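Esterase (Rhizomucor miehei, PDB 4WY5) probably hydrolyses carboxylic esters, as a carboxylesterase of the alpha/beta hydrolase fold from a thermophilic fungus. Local coordinates at residues A[5-9]-A[259-263]; A[193-199]-A[239-243]. Residues are numbered along the deposited sequence.

Contact 1 of 2, residues A[5-9]-A[259-263]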
# COMPACT_ATOMS: atom_id res chain seq x y z
N ASN A 5 12.48 -13.08 -11.84
CA ASN A 5 12.08 -12.75 -13.20
C ASN A 5 10.66 -12.18 -13.43
O ASN A 5 10.18 -12.23 -14.56
CB ASN A 5 12.27 -14.02 -14.06
CG ASN A 5 11.59 -15.26 -13.46
OD1 ASN A 5 10.83 -15.16 -12.50
ND2 ASN A 5 11.89 -16.43 -14.02
N PRO A 6 9.99 -11.60 -12.40
CA PRO A 6 8.75 -10.92 -12.83
C PRO A 6 9.00 -9.66 -13.69
O PRO A 6 10.11 -9.10 -13.67
CB PRO A 6 8.07 -10.53 -11.50
CG PRO A 6 9.18 -10.48 -10.50
CD PRO A 6 10.12 -11.59 -10.93
N PRO A 7 7.97 -9.23 -14.44
CA PRO A 7 8.01 -7.96 -15.19
C PRO A 7 8.22 -6.71 -14.31
O PRO A 7 7.76 -6.65 -13.15
CB PRO A 7 6.61 -7.90 -15.86
CG PRO A 7 6.12 -9.32 -15.89
CD PRO A 7 6.74 -10.01 -14.69
N ILE A 8 8.92 -5.72 -14.88
CA ILE A 8 9.02 -4.40 -14.27
C ILE A 8 8.39 -3.37 -15.22
O ILE A 8 8.29 -3.61 -16.43
CB ILE A 8 10.49 -4.00 -13.96
CG1 ILE A 8 11.32 -3.98 -15.25
CG2 ILE A 8 11.11 -4.96 -12.95
CD1 ILE A 8 12.77 -3.48 -15.05
N HIS A 9 7.98 -2.21 -14.68
CA HIS A 9 7.39 -1.16 -15.51
C HIS A 9 8.39 -0.66 -16.57
O HIS A 9 9.59 -0.49 -16.28
CB HIS A 9 6.91 -0.00 -14.62
CG HIS A 9 6.02 0.98 -15.32
ND1 HIS A 9 6.49 1.89 -16.24
CD2 HIS A 9 4.68 1.22 -15.21
CE1 HIS A 9 5.49 2.64 -16.68
NE2 HIS A 9 4.38 2.25 -16.07
N ALA A 259 10.45 -3.09 -2.48
CA ALA A 259 10.29 -3.17 -3.93
C ALA A 259 10.44 -4.61 -4.44
O ALA A 259 11.34 -5.32 -4.00
CB ALA A 259 11.29 -2.24 -4.63
N GLU A 260 9.57 -5.04 -5.36
CA GLU A 260 9.54 -6.43 -5.80
C GLU A 260 10.86 -6.90 -6.42
O GLU A 260 11.34 -7.99 -6.11
CB GLU A 260 8.40 -6.69 -6.81
CG GLU A 260 8.36 -8.16 -7.28
CD GLU A 260 7.21 -8.49 -8.22
OE1 GLU A 260 6.98 -7.69 -9.17
OE2 GLU A 260 6.56 -9.55 -8.04
N SER A 261 11.45 -6.10 -7.31
CA SER A 261 12.69 -6.48 -7.98
C SER A 261 13.87 -5.68 -7.41
O SER A 261 14.33 -4.70 -8.02
CB SER A 261 12.59 -6.26 -9.49
OG SER A 261 11.67 -7.18 -10.08
N ASP A 262 14.35 -6.12 -6.25
CA ASP A 262 15.31 -5.36 -5.46
C ASP A 262 16.05 -6.31 -4.51
O ASP A 262 15.40 -6.99 -3.71
CB ASP A 262 14.56 -4.26 -4.67
CG ASP A 262 15.49 -3.38 -3.82
OD1 ASP A 262 16.71 -3.67 -3.74
OD2 ASP A 262 14.98 -2.39 -3.21
N VAL A 263 17.39 -6.31 -4.58
CA VAL A 263 18.21 -7.20 -3.72
C VAL A 263 17.90 -7.04 -2.23
O VAL A 263 17.96 -8.02 -1.48
CB VAL A 263 19.75 -7.00 -3.92
CG1 VAL A 263 20.17 -7.42 -5.30
CG2 VAL A 263 20.16 -5.55 -3.68
O HOH W 1 12.36 -8.76 -12.29
O HOH W 2 8.97 -6.51 -10.56
O HOH W 3 5.32 -7.65 -11.64

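Contact 2 of 2, residues A[193-199]-A[239-243]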
# COMPACT_ATOMS: atom_id res chain seq x y z
N THR A 193 19.32 -3.39 5.73
CA THR A 193 19.39 -3.85 7.13
C THR A 193 20.43 -4.94 7.49
O THR A 193 20.75 -5.12 8.67
CB THR A 193 18.03 -4.40 7.58
OG1 THR A 193 17.75 -5.62 6.88
CG2 THR A 193 16.92 -3.38 7.36
N ALA A 194 20.95 -5.67 6.49
CA ALA A 194 21.66 -6.94 6.75
C ALA A 194 23.18 -6.85 7.04
O ALA A 194 23.90 -6.07 6.40
CB ALA A 194 21.46 -7.87 5.56
N VAL A 195 23.65 -7.69 7.96
CA VAL A 195 25.09 -7.91 8.12
C VAL A 195 25.63 -8.58 6.88
O VAL A 195 26.63 -8.16 6.31
CB VAL A 195 25.44 -8.79 9.34
CG1 VAL A 195 26.95 -8.89 9.49
CG2 VAL A 195 24.85 -8.22 10.61
N SER A 196 24.94 -9.63 6.44
CA SER A 196 25.29 -10.35 5.22
C SER A 196 24.08 -10.48 4.29
O SER A 196 23.07 -11.06 4.66
CB SER A 196 25.83 -11.74 5.58
OG SER A 196 25.99 -12.54 4.42
N HIS A 197 24.20 -9.95 3.07
CA HIS A 197 23.07 -9.89 2.15
C HIS A 197 22.81 -11.21 1.42
O HIS A 197 21.67 -11.48 1.02
CB HIS A 197 23.27 -8.77 1.11
CG HIS A 197 23.37 -7.38 1.68
ND1 HIS A 197 22.26 -6.68 2.12
CD2 HIS A 197 24.44 -6.57 1.87
CE1 HIS A 197 22.65 -5.49 2.57
NE2 HIS A 197 23.97 -5.40 2.42
N ALA A 198 23.85 -12.02 1.24
CA ALA A 198 23.76 -13.26 0.44
C ALA A 198 22.92 -14.34 1.11
O ALA A 198 22.65 -15.37 0.52
CB ALA A 198 25.16 -13.80 0.14
N LYS A 199 22.53 -14.10 2.35
CA LYS A 199 21.61 -14.96 3.06
C LYS A 199 20.21 -14.97 2.43
O LYS A 199 19.45 -15.92 2.58
CB LYS A 199 21.52 -14.49 4.52
CG LYS A 199 20.55 -15.24 5.41
CD LYS A 199 20.33 -14.48 6.72
CE LYS A 199 19.36 -15.21 7.67
NZ LYS A 199 19.10 -14.43 8.93
N THR A 239 23.88 -2.08 11.39
CA THR A 239 23.16 -3.10 10.65
C THR A 239 21.94 -3.55 11.46
O THR A 239 22.03 -4.43 12.32
CB THR A 239 24.09 -4.32 10.32
OG1 THR A 239 24.69 -4.82 11.52
CG2 THR A 239 25.19 -3.92 9.33
N LEU A 240 20.81 -2.89 11.16
CA LEU A 240 19.52 -3.06 11.81
C LEU A 240 19.09 -4.53 12.04
O LEU A 240 18.37 -4.83 12.99
CB LEU A 240 18.44 -2.35 10.98
CG LEU A 240 18.03 -0.87 11.12
CD1 LEU A 240 18.39 -0.28 12.46
CD2 LEU A 240 18.54 -0.00 9.97
N GLU A 241 19.51 -5.43 11.16
CA GLU A 241 19.14 -6.84 11.28
C GLU A 241 19.54 -7.45 12.64
O GLU A 241 18.92 -8.42 13.09
CB GLU A 241 19.78 -7.60 10.13
CG GLU A 241 19.50 -9.06 10.05
CD GLU A 241 20.51 -9.73 9.16
OE1 GLU A 241 21.66 -9.24 9.12
OE2 GLU A 241 20.15 -10.71 8.47
N LEU A 242 20.54 -6.86 13.30
CA LEU A 242 21.04 -7.38 14.58
C LEU A 242 20.18 -7.01 15.79
O LEU A 242 20.41 -7.52 16.89
CB LEU A 242 22.48 -6.88 14.83
CG LEU A 242 23.55 -7.39 13.85
CD1 LEU A 242 24.95 -6.83 14.19
CD2 LEU A 242 23.54 -8.91 13.81
N ALA A 243 19.20 -6.14 15.58
CA ALA A 243 18.41 -5.62 16.70
C ALA A 243 17.68 -6.74 17.45
O ALA A 243 17.12 -7.65 16.85
CB ALA A 243 17.42 -4.58 16.20
O HOH W 4 22.89 -11.20 7.44

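Contact 1 of 2, residues A[5-9]-A[259-263]
Three ordered waters and a few van der Waals contacts of P6 and I8 with the polar side chains of E260 and S261 join the N-terminal segment 5-9 to the corner 259-263. The CA-to-CB bond of P6 points toward the corner, and its CG lies 3.6 Å from CD of E260 and 4.2 Å from OG of S261. E260 reaches it with chi1 and chi2 both t, an extended chain that carries the carboxylate out to the prolines. I8, with chi1 p and chi2 t, brings CG2 to 3.7 Å from S261 OG. The S261 side chain, in the m rotamer, thus meets both P6 and I8. The corner follows strand 254-259 of the central sheet and leads into helix 265-277, at the position where alpha/beta hydrolases carry the acidic member of the triad. D262 fits that role in a probable triad with S161: its OD2 is bonded to H292 ND1, while OD1 caps L264 N, and the N-terminal segment does not touch it. Water supplies the polar links. Water 1 donates to P6 O (2.7 Å) and S261 OG (2.8 Å); water 2 donates to P7 O (2.9 Å) and E260 OE1 (2.7 Å) and accepts from S261 OG (2.8 Å). Water 3 joins P7 O and E260 OE1, at 3.0 Å from each. E260 OE1 also accepts from G289 N, while both prolines pack on Q273 of the second subunit.

Contact 2 of 2, residues A[193-199]-A[239-243]
T239 opens the second segment with its CA-to-CB bond pointing toward 193-199: its OG1 lies 3.5 Å from V195 CG2, and its CG2 sits 3.9 Å from A194 O. Its carbonyl accepts from L242 N (3.0 Å), which starts the short 3-10 turn 240-242. L240 follows, its CB 4.0 Å from CB of T193; beyond this pair its side chain packs on T165 and A168 of helix 162-176 and on Y271 of helix 265-277. E241 is the centre of the contact. Its backbone N donates to T193 O (2.8 Å, 157°), and its side chain, t at chi1 and chi2, runs on along the first segment, from T193 to V195, where OE1 accepts from V195 N (2.8 Å, 162°). One residue therefore binds the loop through both main chain and side chain, spanning A194, whose CA is 3.3 Å from OE1. Water 4 accepts from S196 N (2.8 Å) and lies 2.9 Å from E241 OE1, within hydrogen-bonding distance. The other oxygen, OE2, is hydrogen-bonded to the hydroxyl of Y200; the extended K199 adds only a long salt bridge, with NZ 3.9 Å from OE2. L242 then brings CD2 to 3.5 Å from V195 CG2, an apolar contact between the two side chains, and A243 N closes the turn on L240 O (3.0 Å). The arrangement ties together two loops of the alpha/beta hydrolase fold: the one following strand 185-189 and leading to helix 201-206, and the one joining helices 230-233 and 245-248, just ahead of strand 254-259.

Contact 2 is nested within the long chain loop that contact 1 closes, so the order is 5-9, 193-199, 239-243, 259-263. Their centres are 21 Å apart, and their nearest atoms, about 6 Å apart, do not touch. Both involve connections leaving neighbouring parallel strands of the central sheet: strand 185-189 leads to segment 193-199, and strand 254-259 runs into the corner of contact 1. Helices 201-206 and 265-277 bridge the two sites: F206 meets S261 and V263, Y203 meets H197, and E267 and Y271 contact T193. Contact 1 sets the N-terminal segment against the corner that holds the probable triad acid D262, while L240 of contact 2 packs on Y271 of the helix that follows that corner.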